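Local coordinates for protein ribose-phosphate pyrophosphokinase (Thermus thermophilus, PDB 7PN0) that catalyses the transfer of a diphosphate group from ATP to ribose 5-phosphate, forming phosphoribosyl diphosphate (PRPP), at residues T31-F34 and N38-V41; Q56-P61 and M67-M72; T156-E161 and T213-D218; K174-L179 and L185-I190. All coordinates share one frame; numbering follows the deposited sequence.

Interaction 1 (T31-F34 and N38-V41). With ADP (adenosine-5'-diphosphate), chain I.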
loop_
_atom_site.group_PDB
_atom_site.type_symbol
_atom_site.label_atom_id
_atom_site.label_comp_id
_atom_site.label_asym_id
_atom_site.label_seq_id
_atom_site.Cartn_x
_atom_site.Cartn_y
_atom_site.Cartn_z
ATOM N N THR A 31 -6.927 -23.123 -19.017
ATOM C CA THR A 31 -8.058 -22.453 -18.381
ATOM C C THR A 31 -9.272 -23.377 -18.523
ATOM O O THR A 31 -9.541 -23.825 -19.661
ATOM C CB THR A 31 -8.249 -21.057 -18.977
ATOM O OG1 THR A 31 -7.077 -20.258 -18.749
ATOM C CG2 THR A 31 -9.509 -20.424 -18.404
ATOM N N LEU A 32 -9.881 -23.712 -17.402
ATOM C CA LEU A 32 -11.091 -24.571 -17.272
ATOM C C LEU A 32 -12.191 -23.654 -16.755
ATOM O O LEU A 32 -11.906 -22.750 -15.948
ATOM C CB LEU A 32 -10.853 -25.723 -16.267
ATOM C CG LEU A 32 -9.624 -26.628 -16.473
ATOM C CD1 LEU A 32 -9.615 -27.784 -15.497
ATOM C CD2 LEU A 32 -9.529 -27.163 -17.895
ATOM N N ARG A 33 -13.431 -24.001 -17.075
ATOM C CA ARG A 33 -14.624 -23.442 -16.455
ATOM C C ARG A 33 -15.332 -24.623 -15.783
ATOM O O ARG A 33 -15.710 -25.559 -16.481
ATOM C CB ARG A 33 -15.413 -22.703 -17.540
ATOM C CG ARG A 33 -16.766 -22.170 -17.098
ATOM C CD ARG A 33 -17.668 -21.850 -18.301
ATOM N NE ARG A 33 -16.910 -21.020 -19.226
ATOM C CZ ARG A 33 -16.983 -19.701 -19.311
ATOM N NH1 ARG A 33 -17.843 -19.025 -18.554
ATOM N NH2 ARG A 33 -16.205 -19.071 -20.179
ATOM N N PHE A 34 -15.495 -24.603 -14.473
ATOM C CA PHE A 34 -16.236 -25.661 -13.728
ATOM C C PHE A 34 -17.724 -25.511 -14.062
ATOM O O PHE A 34 -18.123 -24.504 -14.704
ATOM C CB PHE A 34 -15.949 -25.564 -12.235
ATOM C CG PHE A 34 -14.509 -25.714 -11.840
ATOM C CD1 PHE A 34 -13.813 -26.893 -12.096
ATOM C CD2 PHE A 34 -13.838 -24.680 -11.204
ATOM C CE1 PHE A 34 -12.497 -27.035 -11.683
ATOM C CE2 PHE A 34 -12.508 -24.807 -10.848
ATOM C CZ PHE A 34 -11.847 -25.994 -11.059
ATOM N N ASN A 38 -17.255 -21.037 -12.469
ATOM C CA ASN A 38 -16.002 -20.526 -11.884
ATOM C C ASN A 38 -14.856 -20.922 -12.797
ATOM O O ASN A 38 -14.856 -22.056 -13.369
ATOM C CB ASN A 38 -15.773 -21.043 -10.469
ATOM C CG ASN A 38 -16.764 -20.472 -9.481
ATOM O OD1 ASN A 38 -17.935 -20.168 -9.811
ATOM N ND2 ASN A 38 -16.302 -20.321 -8.269
ATOM N N LEU A 39 -13.844 -20.075 -12.828
ATOM C CA LEU A 39 -12.648 -20.277 -13.657
ATOM C C LEU A 39 -11.517 -20.893 -12.825
ATOM O O LEU A 39 -11.518 -20.796 -11.574
ATOM C CB LEU A 39 -12.164 -18.932 -14.208
ATOM C CG LEU A 39 -12.535 -18.520 -15.622
ATOM C CD1 LEU A 39 -13.590 -19.373 -16.268
ATOM C CD2 LEU A 39 -12.802 -17.045 -15.728
ATOM N N PHE A 40 -10.615 -21.509 -13.552
ATOM C CA PHE A 40 -9.402 -22.180 -13.035
ATOM C C PHE A 40 -8.300 -22.007 -14.064
ATOM O O PHE A 40 -8.504 -22.344 -15.241
ATOM C CB PHE A 40 -9.708 -23.651 -12.756
ATOM C CG PHE A 40 -8.496 -24.447 -12.319
ATOM C CD1 PHE A 40 -8.134 -24.517 -10.988
ATOM C CD2 PHE A 40 -7.750 -25.158 -13.240
ATOM C CE1 PHE A 40 -7.026 -25.255 -10.587
ATOM C CE2 PHE A 40 -6.658 -25.913 -12.834
ATOM C CZ PHE A 40 -6.297 -25.948 -11.512
ATOM N N VAL A 41 -7.132 -21.529 -13.637
ATOM C CA VAL A 41 -5.955 -21.395 -14.536
ATOM C C VAL A 41 -4.821 -22.243 -13.959
ATOM O O VAL A 41 -4.751 -22.423 -12.723
ATOM C CB VAL A 41 -5.525 -19.932 -14.734
ATOM C CG1 VAL A 41 -6.684 -19.094 -15.293
ATOM C CG2 VAL A 41 -4.948 -19.354 -13.475
HETATM P PB ADP I . -11.981 -28.294 -1.241
HETATM O O1B ADP I . -11.332 -26.954 -1.643
HETATM O O2B ADP I . -13.393 -28.456 -1.769
HETATM O O3B ADP I . -11.879 -28.583 0.229
HETATM P PA ADP I . -12.052 -30.653 -2.756
HETATM O O1A ADP I . -11.157 -31.847 -2.743
HETATM O O2A ADP I . -13.445 -30.657 -2.204
HETATM O O3A ADP I . -11.237 -29.526 -1.964
HETATM O "O5'" ADP I . -12.138 -30.089 -4.255
HETATM C "C5'" ADP I . -11.123 -29.159 -4.679
HETATM C "C4'" ADP I . -11.050 -29.163 -6.180
HETATM O "O4'" ADP I . -12.219 -28.482 -6.706
HETATM C "C3'" ADP I . -9.852 -28.417 -6.768
HETATM O "O3'" ADP I . -8.685 -29.223 -6.836
HETATM C "C2'" ADP I . -10.382 -28.058 -8.149
HETATM O "O2'" ADP I . -10.283 -29.152 -9.037
HETATM C "C1'" ADP I . -11.842 -27.732 -7.820
HETATM N N9 ADP I . -12.110 -26.317 -7.544
HETATM C C8 ADP I . -11.251 -25.340 -7.100
HETATM N N7 ADP I . -11.814 -24.151 -7.031
HETATM C C5 ADP I . -13.117 -24.375 -7.475
HETATM C C6 ADP I . -14.220 -23.524 -7.650
HETATM N N6 ADP I . -14.158 -22.218 -7.394
HETATM N N1 ADP I . -15.351 -24.052 -8.177
HETATM C C2 ADP I . -15.393 -25.370 -8.423
HETATM N N3 ADP I . -14.430 -26.279 -8.264
HETATM C C4 ADP I . -13.301 -25.710 -7.802
#

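Interaction 2 (Q56-P61 and M67-M72)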
loop_
_atom_site.group_PDB
_atom_site.type_symbol
_atom_site.label_atom_id
_atom_site.label_comp_id
_atom_site.label_asym_id
_atom_site.label_seq_id
_atom_site.Cartn_x
_atom_site.Cartn_y
_atom_site.Cartn_z
ATOM N N GLN A 56 -4.069 -11.017 -23.579
ATOM C CA GLN A 56 -5.556 -11.089 -23.462
ATOM C C GLN A 56 -6.166 -9.797 -23.972
ATOM O O GLN A 56 -5.767 -8.728 -23.487
ATOM C CB GLN A 56 -5.973 -11.330 -22.015
ATOM C CG GLN A 56 -7.457 -11.625 -21.889
ATOM C CD GLN A 56 -7.732 -13.098 -22.050
ATOM O OE1 GLN A 56 -7.445 -13.709 -23.086
ATOM N NE2 GLN A 56 -8.252 -13.692 -21.000
ATOM N N SER A 57 -7.102 -9.892 -24.930
ATOM C CA SER A 57 -7.911 -8.741 -25.395
ATOM C C SER A 57 -9.275 -8.796 -24.716
ATOM O O SER A 57 -9.756 -9.901 -24.373
ATOM C CB SER A 57 -8.016 -8.680 -26.899
ATOM O OG SER A 57 -6.803 -8.213 -27.434
ATOM N N PHE A 58 -9.894 -7.624 -24.537
ATOM C CA PHE A 58 -11.200 -7.463 -23.867
ATOM C C PHE A 58 -12.305 -7.619 -24.907
ATOM O O PHE A 58 -12.951 -6.638 -25.264
ATOM C CB PHE A 58 -11.259 -6.106 -23.173
ATOM C CG PHE A 58 -10.547 -6.065 -21.855
ATOM C CD1 PHE A 58 -9.177 -6.250 -21.772
ATOM C CD2 PHE A 58 -11.257 -5.895 -20.679
ATOM C CE1 PHE A 58 -8.528 -6.292 -20.548
ATOM C CE2 PHE A 58 -10.588 -5.893 -19.459
ATOM C CZ PHE A 58 -9.220 -6.031 -19.411
ATOM N N VAL A 59 -12.499 -8.851 -25.371
ATOM C CA VAL A 59 -13.545 -9.240 -26.359
ATOM C C VAL A 59 -14.505 -10.224 -25.697
ATOM O O VAL A 59 -14.198 -10.830 -24.654
ATOM C CB VAL A 59 -12.910 -9.842 -27.626
ATOM C CG1 VAL A 59 -12.023 -8.835 -28.355
ATOM C CG2 VAL A 59 -12.107 -11.080 -27.301
ATOM N N PRO A 60 -15.730 -10.387 -26.249
ATOM C CA PRO A 60 -16.727 -11.230 -25.589
ATOM C C PRO A 60 -16.245 -12.669 -25.533
ATOM O O PRO A 60 -15.685 -13.122 -26.506
ATOM C CB PRO A 60 -18.011 -11.039 -26.413
ATOM C CG PRO A 60 -17.798 -9.700 -27.101
ATOM C CD PRO A 60 -16.311 -9.594 -27.347
ATOM N N PRO A 61 -16.451 -13.419 -24.418
ATOM C CA PRO A 61 -17.037 -12.893 -23.160
ATOM C C PRO A 61 -16.040 -12.062 -22.324
ATOM O O PRO A 61 -15.019 -12.566 -21.891
ATOM C CB PRO A 61 -17.430 -14.178 -22.411
ATOM C CG PRO A 61 -16.398 -15.184 -22.875
ATOM C CD PRO A 61 -16.205 -14.864 -24.344
ATOM N N MET A 67 -11.264 -11.716 -15.906
ATOM C CA MET A 67 -10.951 -12.562 -14.725
ATOM C C MET A 67 -9.827 -13.542 -15.084
ATOM O O MET A 67 -8.920 -13.739 -14.274
ATOM C CB MET A 67 -12.192 -13.344 -14.267
ATOM C CG MET A 67 -11.933 -14.184 -13.050
ATOM S SD MET A 67 -11.334 -13.098 -11.722
ATOM C CE MET A 67 -11.486 -14.172 -10.313
ATOM N N GLU A 68 -9.890 -14.191 -16.257
ATOM C CA GLU A 68 -8.804 -15.103 -16.699
ATOM C C GLU A 68 -7.470 -14.357 -16.648
ATOM O O GLU A 68 -6.460 -14.951 -16.192
ATOM C CB GLU A 68 -9.099 -15.690 -18.085
ATOM C CG GLU A 68 -8.015 -16.657 -18.546
ATOM C CD GLU A 68 -8.143 -17.145 -19.973
ATOM O OE1 GLU A 68 -8.752 -16.435 -20.788
ATOM O OE2 GLU A 68 -7.639 -18.241 -20.251
ATOM N N LEU A 69 -7.401 -13.132 -17.178
ATOM C CA LEU A 69 -6.153 -12.328 -17.169
ATOM C C LEU A 69 -5.719 -12.082 -15.714
ATOM O O LEU A 69 -4.496 -12.297 -15.419
ATOM C CB LEU A 69 -6.369 -10.993 -17.907
ATOM C CG LEU A 69 -5.173 -10.023 -17.969
ATOM C CD1 LEU A 69 -3.920 -10.647 -18.564
ATOM C CD2 LEU A 69 -5.555 -8.776 -18.748
ATOM N N LEU A 70 -6.614 -11.578 -14.856
ATOM C CA LEU A 70 -6.290 -11.311 -13.422
ATOM C C LEU A 70 -5.727 -12.597 -12.785
ATOM O O LEU A 70 -4.666 -12.552 -12.102
ATOM C CB LEU A 70 -7.549 -10.826 -12.725
ATOM C CG LEU A 70 -8.056 -9.458 -13.162
ATOM C CD1 LEU A 70 -9.308 -9.086 -12.407
ATOM C CD2 LEU A 70 -6.980 -8.400 -12.950
ATOM N N MET A 71 -6.401 -13.736 -13.000
ATOM C CA MET A 71 -5.979 -15.039 -12.417
ATOM C C MET A 71 -4.635 -15.516 -13.021
ATOM O O MET A 71 -3.795 -16.009 -12.273
ATOM C CB MET A 71 -7.064 -16.080 -12.675
ATOM C CG MET A 71 -8.253 -15.857 -11.883
ATOM S SD MET A 71 -9.537 -17.050 -12.282
ATOM C CE MET A 71 -8.814 -18.533 -11.606
ATOM N N MET A 72 -4.377 -15.314 -14.319
ATOM C CA MET A 72 -3.074 -15.723 -14.930
ATOM C C MET A 72 -1.939 -14.836 -14.419
ATOM O O MET A 72 -0.859 -15.343 -14.154
ATOM C CB MET A 72 -3.164 -15.676 -16.451
ATOM C CG MET A 72 -4.004 -16.783 -16.994
ATOM S SD MET A 72 -4.006 -16.825 -18.795
ATOM C CE MET A 72 -2.352 -17.421 -19.060
#

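Interaction 3 (T156-E161 and T213-D218)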
loop_
_atom_site.group_PDB
_atom_site.type_symbol
_atom_site.label_atom_id
_atom_site.label_comp_id
_atom_site.label_asym_id
_atom_site.label_seq_id
_atom_site.Cartn_x
_atom_site.Cartn_y
_atom_site.Cartn_z
ATOM N N THR A 156 -1.122 1.122 -49.835
ATOM C CA THR A 156 -1.083 -0.058 -50.738
ATOM C C THR A 156 -2.426 -0.335 -51.407
ATOM O O THR A 156 -2.443 -1.250 -52.248
ATOM C CB THR A 156 -0.591 -1.317 -50.037
ATOM O OG1 THR A 156 -1.573 -1.729 -49.105
ATOM C CG2 THR A 156 0.754 -1.099 -49.401
ATOM N N ARG A 157 -3.498 0.379 -51.074
ATOM C CA ARG A 157 -4.871 -0.012 -51.478
ATOM C C ARG A 157 -5.563 1.042 -52.333
ATOM O O ARG A 157 -6.511 0.653 -53.056
ATOM C CB ARG A 157 -5.780 -0.276 -50.271
ATOM C CG ARG A 157 -5.785 -1.736 -49.845
ATOM C CD ARG A 157 -6.795 -2.684 -50.506
ATOM N NE ARG A 157 -7.430 -2.174 -51.698
ATOM C CZ ARG A 157 -8.504 -2.691 -52.275
ATOM N NH1 ARG A 157 -9.103 -3.755 -51.771
ATOM N NH2 ARG A 157 -8.980 -2.122 -53.363
ATOM N N VAL A 158 -5.244 2.321 -52.161
ATOM C CA VAL A 158 -6.092 3.407 -52.708
ATOM C C VAL A 158 -5.240 4.288 -53.615
ATOM O O VAL A 158 -4.008 4.333 -53.487
ATOM C CB VAL A 158 -6.817 4.236 -51.623
ATOM C CG1 VAL A 158 -7.661 3.382 -50.681
ATOM C CG2 VAL A 158 -5.852 5.114 -50.850
ATOM N N ASP A 159 -5.954 4.978 -54.489
ATOM C CA ASP A 159 -5.443 6.000 -55.418
ATOM C C ASP A 159 -5.096 7.263 -54.627
ATOM O O ASP A 159 -5.982 8.146 -54.443
ATOM C CB ASP A 159 -6.517 6.247 -56.471
ATOM C CG ASP A 159 -6.071 7.217 -57.531
ATOM O OD1 ASP A 159 -4.804 7.455 -57.626
ATOM O OD2 ASP A 159 -7.001 7.723 -58.243
ATOM N N LEU A 160 -3.844 7.390 -54.213
ATOM C CA LEU A 160 -3.429 8.533 -53.380
ATOM C C LEU A 160 -3.556 9.849 -54.169
ATOM O O LEU A 160 -3.760 10.889 -53.499
ATOM C CB LEU A 160 -2.005 8.298 -52.877
ATOM C CG LEU A 160 -1.871 7.189 -51.831
ATOM C CD1 LEU A 160 -0.427 7.072 -51.382
ATOM C CD2 LEU A 160 -2.787 7.425 -50.627
ATOM N N GLU A 161 -3.472 9.816 -55.512
ATOM C CA GLU A 161 -3.525 11.043 -56.367
ATOM C C GLU A 161 -4.875 11.741 -56.193
ATOM O O GLU A 161 -4.950 12.931 -56.497
ATOM C CB GLU A 161 -3.377 10.783 -57.878
ATOM C CG GLU A 161 -2.468 9.625 -58.285
ATOM C CD GLU A 161 -1.111 9.556 -57.599
ATOM O OE1 GLU A 161 -0.564 8.425 -57.479
ATOM O OE2 GLU A 161 -0.605 10.629 -57.182
ATOM N N THR A 213 -11.608 9.788 -53.497
ATOM C CA THR A 213 -11.548 8.572 -52.657
ATOM C C THR A 213 -11.383 9.053 -51.217
ATOM O O THR A 213 -10.328 9.573 -50.898
ATOM C CB THR A 213 -10.408 7.645 -53.089
ATOM O OG1 THR A 213 -10.778 7.252 -54.409
ATOM C CG2 THR A 213 -10.259 6.427 -52.204
ATOM N N ALA A 214 -12.451 8.996 -50.438
ATOM C CA ALA A 214 -12.439 9.439 -49.033
ATOM C C ALA A 214 -11.919 8.287 -48.153
ATOM O O ALA A 214 -12.401 7.132 -48.289
ATOM C CB ALA A 214 -13.815 9.862 -48.636
ATOM N N LEU A 215 -10.999 8.614 -47.247
ATOM C CA LEU A 215 -10.445 7.677 -46.250
ATOM C C LEU A 215 -10.983 8.084 -44.865
ATOM O O LEU A 215 -10.846 9.264 -44.513
ATOM C CB LEU A 215 -8.921 7.759 -46.301
ATOM C CG LEU A 215 -8.283 7.638 -47.679
ATOM C CD1 LEU A 215 -6.784 7.550 -47.532
ATOM C CD2 LEU A 215 -8.830 6.423 -48.427
ATOM N N ILE A 216 -11.547 7.155 -44.103
ATOM C CA ILE A 216 -11.910 7.442 -42.677
ATOM C C ILE A 216 -11.152 6.495 -41.755
ATOM O O ILE A 216 -10.901 5.308 -42.117
ATOM C CB ILE A 216 -13.420 7.451 -42.445
ATOM C CG1 ILE A 216 -14.046 6.062 -42.567
ATOM C CG2 ILE A 216 -14.067 8.475 -43.376
ATOM C CD1 ILE A 216 -15.546 6.024 -42.414
ATOM N N VAL A 217 -10.795 6.984 -40.568
ATOM C CA VAL A 217 -9.994 6.152 -39.629
ATOM C C VAL A 217 -10.593 6.364 -38.250
ATOM O O VAL A 217 -11.004 7.522 -37.937
ATOM C CB VAL A 217 -8.496 6.471 -39.727
ATOM C CG1 VAL A 217 -8.189 7.944 -39.426
ATOM C CG2 VAL A 217 -7.666 5.538 -38.859
ATOM N N ASP A 218 -10.672 5.294 -37.474
ATOM C CA ASP A 218 -11.128 5.403 -36.072
ATOM C C ASP A 218 -10.231 4.558 -35.171
ATOM O O ASP A 218 -9.456 3.732 -35.687
ATOM C CB ASP A 218 -12.602 5.028 -35.946
ATOM C CG ASP A 218 -13.311 5.779 -34.818
ATOM O OD1 ASP A 218 -12.696 6.718 -34.249
ATOM O OD2 ASP A 218 -14.473 5.440 -34.527
#

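Interaction 4 (K174-L179 and L185-I190). With SO4 (sulfate ion), chain F.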
loop_
_atom_site.group_PDB
_atom_site.type_symbol
_atom_site.label_atom_id
_atom_site.label_comp_id
_atom_site.label_asym_id
_atom_site.label_seq_id
_atom_site.Cartn_x
_atom_site.Cartn_y
_atom_site.Cartn_z
ATOM N N LYS A 174 -7.784 14.583 -34.756
ATOM C CA LYS A 174 -6.352 14.402 -34.402
ATOM C C LYS A 174 -5.791 13.147 -35.100
ATOM O O LYS A 174 -4.679 13.222 -35.724
ATOM C CB LYS A 174 -6.206 14.299 -32.884
ATOM C CG LYS A 174 -4.767 14.282 -32.393
ATOM C CD LYS A 174 -4.609 13.878 -30.927
ATOM C CE LYS A 174 -5.578 14.577 -29.987
ATOM N NZ LYS A 174 -5.285 16.028 -29.869
ATOM N N ARG A 175 -6.511 12.029 -34.993
ATOM C CA ARG A 175 -6.096 10.730 -35.591
ATOM C C ARG A 175 -6.174 10.847 -37.123
ATOM O O ARG A 175 -5.228 10.406 -37.826
ATOM C CB ARG A 175 -6.912 9.573 -35.015
ATOM C CG ARG A 175 -6.516 8.223 -35.603
ATOM C CD ARG A 175 -7.100 7.040 -34.823
ATOM N NE ARG A 175 -6.507 6.862 -33.506
ATOM C CZ ARG A 175 -7.066 7.155 -32.329
ATOM N NH1 ARG A 175 -6.367 6.928 -31.230
ATOM N NH2 ARG A 175 -8.276 7.706 -32.226
ATOM N N ALA A 176 -7.217 11.482 -37.646
ATOM C CA ALA A 176 -7.373 11.707 -39.098
ATOM C C ALA A 176 -6.236 12.591 -39.627
ATOM O O ALA A 176 -5.679 12.284 -40.709
ATOM C CB ALA A 176 -8.741 12.273 -39.402
ATOM N N SER A 177 -5.878 13.667 -38.922
ATOM C CA SER A 177 -4.791 14.591 -39.316
ATOM C C SER A 177 -3.438 13.871 -39.415
ATOM O O SER A 177 -2.629 14.199 -40.314
ATOM C CB SER A 177 -4.707 15.715 -38.338
ATOM O OG SER A 177 -3.729 16.614 -38.796
ATOM N N ALA A 178 -3.150 12.982 -38.469
ATOM C CA ALA A 178 -1.912 12.170 -38.432
ATOM C C ALA A 178 -1.848 11.318 -39.695
ATOM O O ALA A 178 -0.776 11.256 -40.285
ATOM C CB ALA A 178 -1.866 11.282 -37.203
ATOM N N LEU A 179 -2.949 10.647 -40.043
ATOM C CA LEU A 179 -3.051 9.798 -41.258
ATOM C C LEU A 179 -2.831 10.671 -42.498
ATOM O O LEU A 179 -2.052 10.288 -43.387
ATOM C CB LEU A 179 -4.430 9.142 -41.317
ATOM C CG LEU A 179 -4.667 8.343 -42.592
ATOM C CD1 LEU A 179 -3.702 7.168 -42.684
ATOM C CD2 LEU A 179 -6.088 7.852 -42.658
ATOM N N LEU A 185 -1.966 13.850 -47.846
ATOM C CA LEU A 185 -3.342 14.037 -48.343
ATOM C C LEU A 185 -3.929 15.260 -47.655
ATOM O O LEU A 185 -3.551 15.604 -46.523
ATOM C CB LEU A 185 -4.169 12.801 -47.993
ATOM C CG LEU A 185 -4.407 11.722 -49.055
ATOM C CD1 LEU A 185 -3.379 11.705 -50.168
ATOM C CD2 LEU A 185 -4.528 10.359 -48.401
ATOM N N PRO A 186 -4.912 15.903 -48.314
ATOM C CA PRO A 186 -5.713 16.931 -47.681
ATOM C C PRO A 186 -6.590 16.287 -46.604
ATOM O O PRO A 186 -6.851 15.102 -46.679
ATOM C CB PRO A 186 -6.572 17.508 -48.825
ATOM C CG PRO A 186 -6.639 16.389 -49.856
ATOM C CD PRO A 186 -5.333 15.629 -49.701
ATOM N N LEU A 187 -7.012 17.095 -45.637
ATOM C CA LEU A 187 -7.896 16.696 -44.514
ATOM C C LEU A 187 -9.212 17.433 -44.679
ATOM O O LEU A 187 -9.166 18.631 -44.918
ATOM C CB LEU A 187 -7.213 17.030 -43.189
ATOM C CG LEU A 187 -7.958 16.636 -41.922
ATOM C CD1 LEU A 187 -8.160 15.139 -41.834
ATOM C CD2 LEU A 187 -7.215 17.142 -40.691
ATOM N N ALA A 188 -10.337 16.732 -44.640
ATOM C CA ALA A 188 -11.670 17.356 -44.729
ATOM C C ALA A 188 -12.426 17.016 -43.456
ATOM O O ALA A 188 -12.021 16.064 -42.773
ATOM C CB ALA A 188 -12.399 16.875 -45.953
ATOM N N PHE A 189 -13.499 17.750 -43.184
ATOM C CA PHE A 189 -14.413 17.497 -42.051
ATOM C C PHE A 189 -15.830 17.437 -42.601
ATOM O O PHE A 189 -16.232 18.356 -43.360
ATOM C CB PHE A 189 -14.237 18.568 -40.964
ATOM C CG PHE A 189 -15.069 18.290 -39.740
ATOM C CD1 PHE A 189 -16.392 18.677 -39.666
ATOM C CD2 PHE A 189 -14.541 17.556 -38.697
ATOM C CE1 PHE A 189 -17.172 18.339 -38.567
ATOM C CE2 PHE A 189 -15.315 17.236 -37.590
ATOM C CZ PHE A 189 -16.634 17.611 -37.536
ATOM N N ILE A 190 -16.617 16.463 -42.167
ATOM C CA ILE A 190 -18.040 16.392 -42.582
ATOM C C ILE A 190 -18.908 16.412 -41.318
ATOM O O ILE A 190 -18.848 15.485 -40.491
ATOM C CB ILE A 190 -18.281 15.222 -43.565
ATOM C CG1 ILE A 190 -19.663 15.316 -44.228
ATOM C CG2 ILE A 190 -18.050 13.858 -42.910
ATOM C CD1 ILE A 190 -19.826 14.446 -45.498
HETATM S S SO4 F . -3.022 5.478 -32.326
HETATM O O1 SO4 F . -1.703 6.046 -32.203
HETATM O O2 SO4 F . -2.871 4.082 -32.680
HETATM O O3 SO4 F . -3.785 6.169 -33.394
HETATM O O4 SO4 F . -3.709 5.566 -31.083
#

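Interaction 1 (T31-F34 and N38-V41)
Backbone bonds hold L32 to F40 in both directions, L32 N to F40 O at 2.9 Å and F40 N to L32 O at 3.0 Å. F34 N adds a third to N38 O, 2.8 Å long. The strand axes run antiparallel at 160°, forming a beta hairpin whose turn end reaches into an ADP site completed by a neighbouring subunit, where D100 and S96 of that subunit and N36 of this chain bind the nucleotide. Apolar packing lies on the face that carries L32 and F40: with CG of F40 anti to the backbone N (chi1 176°), its ring lies beside L32, F40 CD2 touching L32 CD1 at 3.9 Å. F40 CB meets F34 CE2 at 3.6 Å, the two rings inclined by 55°. Over one face of the F34 ring lies the adenine, with F34 CE2 3.3 Å from ADP C4. Replacing F34 by an alanine would probably leave that side of the adenine without its flat partner and F40 CB without its neighbour. On the sheet face that carries T31, R33, L39 and V41, T31 OG1 rests 3.7 Å from V41 CG1 while bonding to E68, and R33 NH1 makes salt bridges with D37 and D64.

Interaction 2 (Q56-P61 and M67-M72)
Q56 lays the aliphatic part of its side chain along L69, the two side chains passing alongside with opposite headings, with Q56 CB 4.1 Å from L69 CD1. The contact closes a strand-loop-helix connection of the N-terminal PRTase-like domain: the loop leaving strand 51-55 folds back on helix 62-78, the helix it leads into. Beyond the aliphatic overlap, a bend at chi2 (88°) turns the amide of Q56 toward E68, across whose extended side chain it lies. There Q56 NE2 donates to E68 OE1 at 2.8 Å. The bond is almost straight at 171° and leaves in the plane of the amide, but it reaches the carboxylate oxygen from above the carboxylate plane.

The amide is gripped at each of its polar atoms, since Q56 NE2 also bonds to H65 O and Q56 OE1 to the hydroxyl of S10. E68 is similarly held: Q9 N is a second donor to OE1, and OE2 pairs with T31 of the nearby hairpin. A leucine in place of Q56 would probably leave E68 OE1 one donor short in a buried setting and take one partner each from the S10 hydroxyl and H65 O. Further along the loop, F58 approaches the same helix more loosely, its ring meeting I88, I111 and, edge-to-face, F91. F58 sits at the centre of an inverse gamma turn, closed by a weak bond of 3.1 Å from V59 N to S57 O, and F58 CE1 stands 4.3 Å from L69 CD2.

Interaction 3 (T156-E161 and T213-D218)
V158 presses both of its methyl groups against one methyl of L215: V158 CG1 lies 4.0 Å from L215 CD2, and V158 CG2 lies 4.1 Å from the same atom. The two side chains meet at a slant, so that L215 CD2 faces the fork of the valine. A little nearer the start of the strand, T213 brings CG2 to 4.1 Å from V158 CB. Because CG2 of T213 stands anti to its own backbone N, the threonine offers its methyl to V158, whereas its hydroxyl bonds to E241. The contact contains no hydrogen bond between the two segments and rests on these branched apolar groups.

T213 and L215 are two residues apart and look to the same face of the mixed sheet, which fits the alternating alpha/beta build of a PRTase-like domain. Helix 147-157 packs on that face, with F154 touching L215 and I150 touching V217; on the opposite face A214 and I216 meet helix 225-236. V158 follows directly on helix 147-157, where the chain descends toward strand 163-167, the neighbour of strand 213-218, and it also touches Y243 on the next strand over.

The outer side is much looser. D159 is exposed and makes no close contact with the strand; its carboxylate turns to the chain just ahead, where D159 OD1 receives a weak bond of 3.4 Å from E161 N. E161 itself is exposed, and R157, which does not touch strand 213-218, makes a salt bridge with E266.

Interaction 4 (K174-L179 and L185-I190)
S177 on the helix and L187 on the strand bring their backbones closest, with S177 CA and L187 CA 6.4 Å apart, and no hydrogen bond joins the two segments. Contact falls to the forked end of L187, which reaches out from the strand with CG anti to the backbone N (chi1 -178°) and divides its methyls between two consecutive helix residues. L187 CD1 sits 3.8 Å from A176 CB, while L187 CD2 approaches S177 CB at 3.7 Å. The small side chains of A176 and S177 are consistent with the close approach of helix and strand, the fork of L187 straddling the two.

From a different side of the same helix turn, R175, which does not touch 185-190, reaches a sulfate ion, probably from the crystallisation liquor. R175 NE donates to sulfate O3 at 2.8 Å and R175 NH1 to sulfate O4 at 3.0 Å, so the anion is held at one edge of the guanidinium, near its plane. T127, S145 and A146 complete the grip on the sulfate.

In the fold, this is the second half of a beta-alpha-beta crossover: strand 163-167, helix 173-183, then strand 187-194 laid parallel beside the first. A176 and L179 also rest on V165 of strand 163-167, L179 meets A151 and F154 of helix 147-157, and L187 packs against R203 of a neighbouring subunit.

The four contacts fall into two pairs on opposite sides of the chain's centre, in the two PRTase-like halves of the molecule. Interactions 1 and 2 come first along the chain, one after the other, with centres 12 Å apart; the hairpin lies on helix 62-78, and both contacts touch the second subunit. Interactions 3 and 4 have centres 11 Å apart and share the mixed sheet, interaction 4 being nested in the loop that interaction 3 closes; L185 packs against L160 and L215. The interface hairpin is remote from that sheet, nearest atoms of interactions 1 and 3 being about 28 Å apart, yet a bound ADP lies about 8 Å from the F58 side chain and about 14 Å from that of A176.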